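Local coordinates for protein putative acyl-CoA dehydrogenase (Burkholderia xenovorans, PDB 5JSC) that binds flavin-adenine dinucleotide and is a putative member of the acyl-CoA dehydrogenase family, assembled here from four subunits, at residues V318-W323 and A335-W340; V349-V354 and M370-I375. One frame throughout, in Å; residues are numbered along the deposited sequence.

Interaction 1 (V318-W323 and A335-W340); sequences VYRAAW and AAMAKW
Arg320 leaves its helix with CG anti to the backbone N (chi1 -178°) and then bends at chi2 and chi3, a course that carries its guanidinium to Met337, whose chain runs extended beyond CG. The two side chains cross obliquely, and Arg320 NH2 stops 3.6 Å from Met337 SD, with the sulfur at the edge of the guanidinium and near its plane. A thioether suits this place because it is polarisable and flexible enough to lie against a charged group without competing strongly for its N-H bonds. The charge itself is met across a subunit boundary: Arg320 NH2 forms a salt bridge with Asp312 OD2 of the second subunit, and that same aspartate packs on Met337.

Next to this polar end the helices meet through small residues. Ala338 points its CB at the backbone of the other helix, 4.0 Å from Val318 CA, while Val318 CG2 touches the same methyl more loosely at 4.5 Å. One turn further along, Ala321 CB reaches 4.1 Å from Ala335 N and also lies 4.5 Å from Ala338 CB. Alanine fits these positions because a single methyl group lets the backbones come close, and the axes of the two segments come within 8.7 Å of each other. No hydrogen bond joins the two segments; they meet through methyl-to-backbone packing and the Arg320–Met337 contact. Helix 250-286 lies against the seam, with Val318 on Ala266 and both Ala321 and Ala335 on Thr263. With 153° between the segment axes, the nearly antiparallel pair is characteristic of adjacent helices in the C-terminal helical bundle of the acyl-CoA dehydrogenase fold, here packed beside a subunit interface.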
loop_
_atom_site.group_PDB
_atom_site.type_symbol
_atom_site.label_atom_id
_atom_site.label_comp_id
_atom_site.label_asym_id
_atom_site.label_seq_id
_atom_site.Cartn_x
_atom_site.Cartn_y
_atom_site.Cartn_z
ATOM N N VAL C 318 -14.999 -12.711 8.128
ATOM C CA VAL C 318 -15.369 -13.135 9.478
ATOM C C VAL C 318 -16.480 -14.168 9.420
ATOM O O VAL C 318 -16.377 -15.256 10.005
ATOM C CB VAL C 318 -15.800 -11.927 10.331
ATOM C CG1 VAL C 318 -16.470 -12.395 11.628
ATOM C CG2 VAL C 318 -14.611 -11.035 10.633
ATOM N N TYR C 319 -17.565 -13.845 8.718
ATOM C CA TYR C 319 -18.731 -14.711 8.789
ATOM C C TYR C 319 -18.654 -15.877 7.816
ATOM O O TYR C 319 -19.309 -16.892 8.058
ATOM C CB TYR C 319 -20.002 -13.858 8.649
ATOM C CG TYR C 319 -20.102 -13.021 9.909
ATOM C CD1 TYR C 319 -20.448 -13.613 11.123
ATOM C CD2 TYR C 319 -19.757 -11.667 9.919
ATOM C CE1 TYR C 319 -20.485 -12.877 12.303
ATOM C CE2 TYR C 319 -19.789 -10.929 11.096
ATOM C CZ TYR C 319 -20.154 -11.540 12.290
ATOM O OH TYR C 319 -20.182 -10.836 13.471
ATOM N N ARG C 320 -17.803 -15.812 6.785
ATOM C CA ARG C 320 -17.468 -17.032 6.057
ATOM C C ARG C 320 -16.797 -18.031 6.988
ATOM O O ARG C 320 -17.176 -19.204 7.033
ATOM C CB ARG C 320 -16.562 -16.720 4.856
ATOM C CG ARG C 320 -16.198 -17.937 3.985
ATOM C CD ARG C 320 -14.998 -18.742 4.516
ATOM N NE ARG C 320 -13.762 -17.957 4.511
ATOM C CZ ARG C 320 -12.899 -17.937 3.498
ATOM N NH1 ARG C 320 -13.117 -18.665 2.412
ATOM N NH2 ARG C 320 -11.809 -17.183 3.571
ATOM N N ALA C 321 -15.794 -17.576 7.743
ATOM C CA ALA C 321 -15.104 -18.475 8.664
ATOM C C ALA C 321 -16.039 -18.985 9.752
ATOM O O ALA C 321 -16.011 -20.176 10.094
ATOM C CB ALA C 321 -13.895 -17.774 9.290
ATOM N N ALA C 322 -16.872 -18.106 10.314
ATOM C CA ALA C 322 -17.768 -18.542 11.384
ATOM C C ALA C 322 -18.815 -19.514 10.857
ATOM O O ALA C 322 -19.080 -20.552 11.481
ATOM C CB ALA C 322 -18.430 -17.332 12.047
ATOM N N TRP C 323 -19.397 -19.213 9.693
ATOM C CA TRP C 323 -20.346 -20.136 9.078
ATOM C C TRP C 323 -19.695 -21.492 8.811
ATOM O O TRP C 323 -20.288 -22.548 9.082
ATOM C CB TRP C 323 -20.898 -19.526 7.783
ATOM C CG TRP C 323 -21.634 -20.514 6.935
ATOM C CD1 TRP C 323 -22.963 -20.849 7.018
ATOM C CD2 TRP C 323 -21.080 -21.322 5.895
ATOM N NE1 TRP C 323 -23.265 -21.814 6.087
ATOM C CE2 TRP C 323 -22.128 -22.125 5.385
ATOM C CE3 TRP C 323 -19.799 -21.447 5.337
ATOM C CZ2 TRP C 323 -21.934 -23.036 4.346
ATOM C CZ3 TRP C 323 -19.611 -22.359 4.300
ATOM C CH2 TRP C 323 -20.677 -23.135 3.817
ATOM N N ALA C 335 -9.994 -18.880 9.594
ATOM C CA ALA C 335 -9.919 -18.051 10.794
ATOM C C ALA C 335 -8.679 -17.172 10.775
ATOM O O ALA C 335 -8.742 -15.999 11.160
ATOM C CB ALA C 335 -9.925 -18.928 12.053
ATOM N N ALA C 336 -7.539 -17.729 10.353
ATOM C CA ALA C 336 -6.323 -16.928 10.247
ATOM C C ALA C 336 -6.511 -15.787 9.258
ATOM O O ALA C 336 -6.121 -14.641 9.535
ATOM C CB ALA C 336 -5.144 -17.812 9.823
ATOM N N MET C 337 -7.109 -16.081 8.098
ATOM C CA MET C 337 -7.379 -15.040 7.107
ATOM C C MET C 337 -8.248 -13.935 7.691
ATOM O O MET C 337 -7.978 -12.743 7.496
ATOM C CB MET C 337 -8.088 -15.629 5.895
ATOM C CG MET C 337 -7.240 -16.088 4.780
ATOM S SD MET C 337 -8.342 -16.235 3.351
ATOM C CE MET C 337 -7.177 -16.994 2.216
ATOM N N ALA C 338 -9.330 -14.316 8.375
ATOM C CA ALA C 338 -10.251 -13.329 8.926
ATOM C C ALA C 338 -9.570 -12.477 9.984
ATOM O O ALA C 338 -9.719 -11.252 9.995
ATOM C CB ALA C 338 -11.473 -14.030 9.513
ATOM N N LYS C 339 -8.831 -13.122 10.899
ATOM C CA LYS C 339 -8.181 -12.393 11.985
ATOM C C LYS C 339 -7.154 -11.413 11.431
ATOM O O LYS C 339 -7.110 -10.244 11.828
ATOM C CB LYS C 339 -7.538 -13.398 12.953
ATOM C CG LYS C 339 -7.152 -12.844 14.330
ATOM C CD LYS C 339 -5.762 -12.233 14.350
ATOM C CE LYS C 339 -5.386 -11.752 15.746
ATOM N NZ LYS C 339 -4.008 -11.143 15.787
ATOM N N TRP C 340 -6.329 -11.883 10.502
ATOM C CA TRP C 340 -5.356 -11.037 9.818
ATOM C C TRP C 340 -6.029 -9.849 9.141
ATOM O O TRP C 340 -5.704 -8.684 9.420
ATOM C CB TRP C 340 -4.608 -11.920 8.813
ATOM C CG TRP C 340 -3.797 -11.271 7.725
ATOM C CD1 TRP C 340 -3.368 -9.976 7.638
ATOM C CD2 TRP C 340 -3.306 -11.936 6.561
ATOM N NE1 TRP C 340 -2.643 -9.799 6.474
ATOM C CE2 TRP C 340 -2.592 -10.995 5.804
ATOM C CE3 TRP C 340 -3.405 -13.253 6.084
ATOM C CZ2 TRP C 340 -1.999 -11.319 4.589
ATOM C CZ3 TRP C 340 -2.815 -13.568 4.876
ATOM C CH2 TRP C 340 -2.111 -12.609 4.147
#

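Interaction 2 (V349-V354 and M370-I375)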
loop_
_atom_site.group_PDB
_atom_site.type_symbol
_atom_site.label_atom_id
_atom_site.label_comp_id
_atom_site.label_asym_id
_atom_site.label_seq_id
_atom_site.Cartn_x
_atom_site.Cartn_y
_atom_site.Cartn_z
ATOM N N VAL C 349 -8.972 1.598 8.923
ATOM C CA VAL C 349 -10.242 2.317 9.008
ATOM C C VAL C 349 -10.200 3.328 10.142
ATOM O O VAL C 349 -10.601 4.490 9.987
ATOM C CB VAL C 349 -11.398 1.319 9.197
ATOM C CG1 VAL C 349 -12.713 2.062 9.437
ATOM C CG2 VAL C 349 -11.492 0.421 7.967
ATOM N N ILE C 350 -9.741 2.883 11.310
ATOM C CA ILE C 350 -9.659 3.747 12.478
ATOM C C ILE C 350 -8.698 4.897 12.221
ATOM O O ILE C 350 -8.988 6.053 12.548
ATOM C CB ILE C 350 -9.257 2.906 13.704
ATOM C CG1 ILE C 350 -10.434 2.003 14.099
ATOM C CG2 ILE C 350 -8.833 3.790 14.856
ATOM C CD1 ILE C 350 -10.033 0.867 15.033
ATOM N N ASP C 351 -7.554 4.603 11.600
ATOM C CA ASP C 351 -6.583 5.650 11.299
ATOM C C ASP C 351 -7.177 6.706 10.384
ATOM O O ASP C 351 -6.930 7.911 10.567
ATOM C CB ASP C 351 -5.343 5.031 10.664
ATOM C CG ASP C 351 -4.250 6.025 10.447
ATOM O OD1 ASP C 351 -3.541 6.331 11.426
ATOM O OD2 ASP C 351 -4.102 6.489 9.290
ATOM N N ALA C 352 -7.963 6.274 9.394
ATOM C CA ALA C 352 -8.617 7.213 8.491
ATOM C C ALA C 352 -9.649 8.059 9.229
ATOM O O ALA C 352 -9.773 9.259 8.966
ATOM C CB ALA C 352 -9.271 6.457 7.333
ATOM N N ALA C 353 -10.399 7.452 10.159
ATOM C CA ALA C 353 -11.376 8.217 10.930
ATOM C C ALA C 353 -10.702 9.265 11.817
ATOM O O ALA C 353 -11.213 10.385 11.962
ATOM C CB ALA C 353 -12.252 7.272 11.766
ATOM N N VAL C 354 -9.571 8.916 12.438
ATOM C CA VAL C 354 -8.788 9.910 13.174
ATOM C C VAL C 354 -8.451 11.090 12.269
ATOM O O VAL C 354 -8.632 12.258 12.638
ATOM C CB VAL C 354 -7.510 9.272 13.750
ATOM C CG1 VAL C 354 -6.569 10.358 14.269
ATOM C CG2 VAL C 354 -7.865 8.302 14.860
ATOM N N MET C 370 -9.821 6.856 21.170
ATOM C CA MET C 370 -9.866 5.614 21.928
ATOM C C MET C 370 -9.702 4.409 21.014
ATOM O O MET C 370 -9.017 3.443 21.367
ATOM C CB MET C 370 -11.179 5.528 22.703
ATOM C CG MET C 370 -11.292 6.621 23.748
ATOM S SD MET C 370 -12.726 6.481 24.805
ATOM C CE MET C 370 -14.043 6.638 23.626
ATOM N N LEU C 371 -10.334 4.444 19.835
ATOM C CA LEU C 371 -10.226 3.327 18.902
ATOM C C LEU C 371 -8.801 3.169 18.388
ATOM O O LEU C 371 -8.333 2.044 18.180
ATOM C CB LEU C 371 -11.203 3.517 17.745
ATOM C CG LEU C 371 -12.674 3.353 18.142
ATOM C CD1 LEU C 371 -13.588 3.970 17.087
ATOM C CD2 LEU C 371 -13.018 1.877 18.341
ATOM N N TYR C 372 -8.101 4.289 18.175
ATOM C CA TYR C 372 -6.709 4.239 17.742
ATOM C C TYR C 372 -5.843 3.496 18.752
ATOM O O TYR C 372 -4.918 2.760 18.374
ATOM C CB TYR C 372 -6.206 5.667 17.522
ATOM C CG TYR C 372 -4.745 5.776 17.135
ATOM C CD1 TYR C 372 -4.325 5.532 15.825
ATOM C CD2 TYR C 372 -3.785 6.150 18.078
ATOM C CE1 TYR C 372 -2.968 5.656 15.462
ATOM C CE2 TYR C 372 -2.445 6.287 17.726
ATOM C CZ TYR C 372 -2.041 6.028 16.423
ATOM O OH TYR C 372 -0.714 6.152 16.079
ATOM N N ARG C 373 -6.123 3.672 20.045
ATOM C CA ARG C 373 -5.409 2.900 21.060
ATOM C C ARG C 373 -5.917 1.468 21.148
ATOM O O ARG C 373 -5.120 0.534 21.284
ATOM C CB ARG C 373 -5.510 3.594 22.418
ATOM C CG ARG C 373 -4.753 4.927 22.420
ATOM C CD ARG C 373 -4.647 5.541 23.801
ATOM N NE ARG C 373 -5.875 6.223 24.150
ATOM C CZ ARG C 373 -6.770 5.762 25.011
ATOM N NH1 ARG C 373 -6.562 4.615 25.651
ATOM N NH2 ARG C 373 -7.868 6.465 25.247
ATOM N N GLU C 374 -7.234 1.278 21.053
ATOM C CA GLU C 374 -7.819 -0.038 21.289
ATOM C C GLU C 374 -7.396 -1.052 20.231
ATOM O O GLU C 374 -7.181 -2.230 20.542
ATOM C CB GLU C 374 -9.341 0.087 21.314
ATOM C CG GLU C 374 -10.041 -1.165 21.777
ATOM C CD GLU C 374 -10.006 -1.301 23.285
ATOM O OE1 GLU C 374 -10.516 -0.392 23.978
ATOM O OE2 GLU C 374 -9.454 -2.303 23.778
ATOM N N ILE C 375 -7.296 -0.632 18.967
ATOM C CA ILE C 375 -7.134 -1.626 17.910
ATOM C C ILE C 375 -5.733 -2.223 17.887
ATOM O O ILE C 375 -5.561 -3.354 17.416
ATOM C CB ILE C 375 -7.493 -1.013 16.540
ATOM C CG1 ILE C 375 -7.601 -2.099 15.455
ATOM C CG2 ILE C 375 -6.496 0.084 16.136
ATOM C CD1 ILE C 375 -8.675 -3.152 15.738
#
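Within the C-terminal helical domain, helix 367-376 packs back against the end of helix 332-356, nearly antiparallel with 158° between the segment axes. Ile350 carries most of this contact. Its CG2, anti to the backbone N, presses on the backbone at Tyr372 N, 3.4 Å away, and meets Leu371 CB at 3.7 Å; the Ile350 and Leu371 side chains cross at about a right angle. The other branch ends in CD1, 3.5 Å from Ile375 CB. A beta-branched, four-carbon side chain suits this spot because its two arms reach successive turns of the facing helix.

Val354 extends the apolar strip, its CG2 lying 4.1 Å from Tyr372 CB. Beside it, Asp351 and Tyr372 lie side by side and point the same way, with Asp351 OD1 4.1 Å from Tyr372 CE1 and the carboxylate and ring planes 41° apart. Their outer ends meet another subunit: Asp351 forms salt bridges with Arg379 and Arg376 of the third subunit, while the Tyr372 ring stacks on Tyr372 of that subunit and its OH hydrogen-bonds to that residue's backbone O. The contact thus joins an apolar antiparallel helix pair to a subunit interface of salt bridges and stacked tyrosine rings, in the helical C-terminal domain of an acyl-CoA dehydrogenase tetramer.

How the interactions relate
From the N terminus, helix 298-325 turns through a short connection into helix 332-356, and interaction 1 closes this hairpin with 11 residues between its segments. The same second helix then runs on to interaction 2, where the chain leaves it, passes residues of the flavin pocket such as Gly358 and Gly359, and returns as helix 367-376, with 15 residues between the segments. The loops follow in series, neither nested nor crossed. The centres of interactions 1 and 2 lie about 21 Å apart, and the nearest atoms of interactions 1 and 2 about 8 Å apart. Helix 332-356 is the shared element, tying three helices of the C-terminal domain together and facing different neighbouring subunits near its two ends.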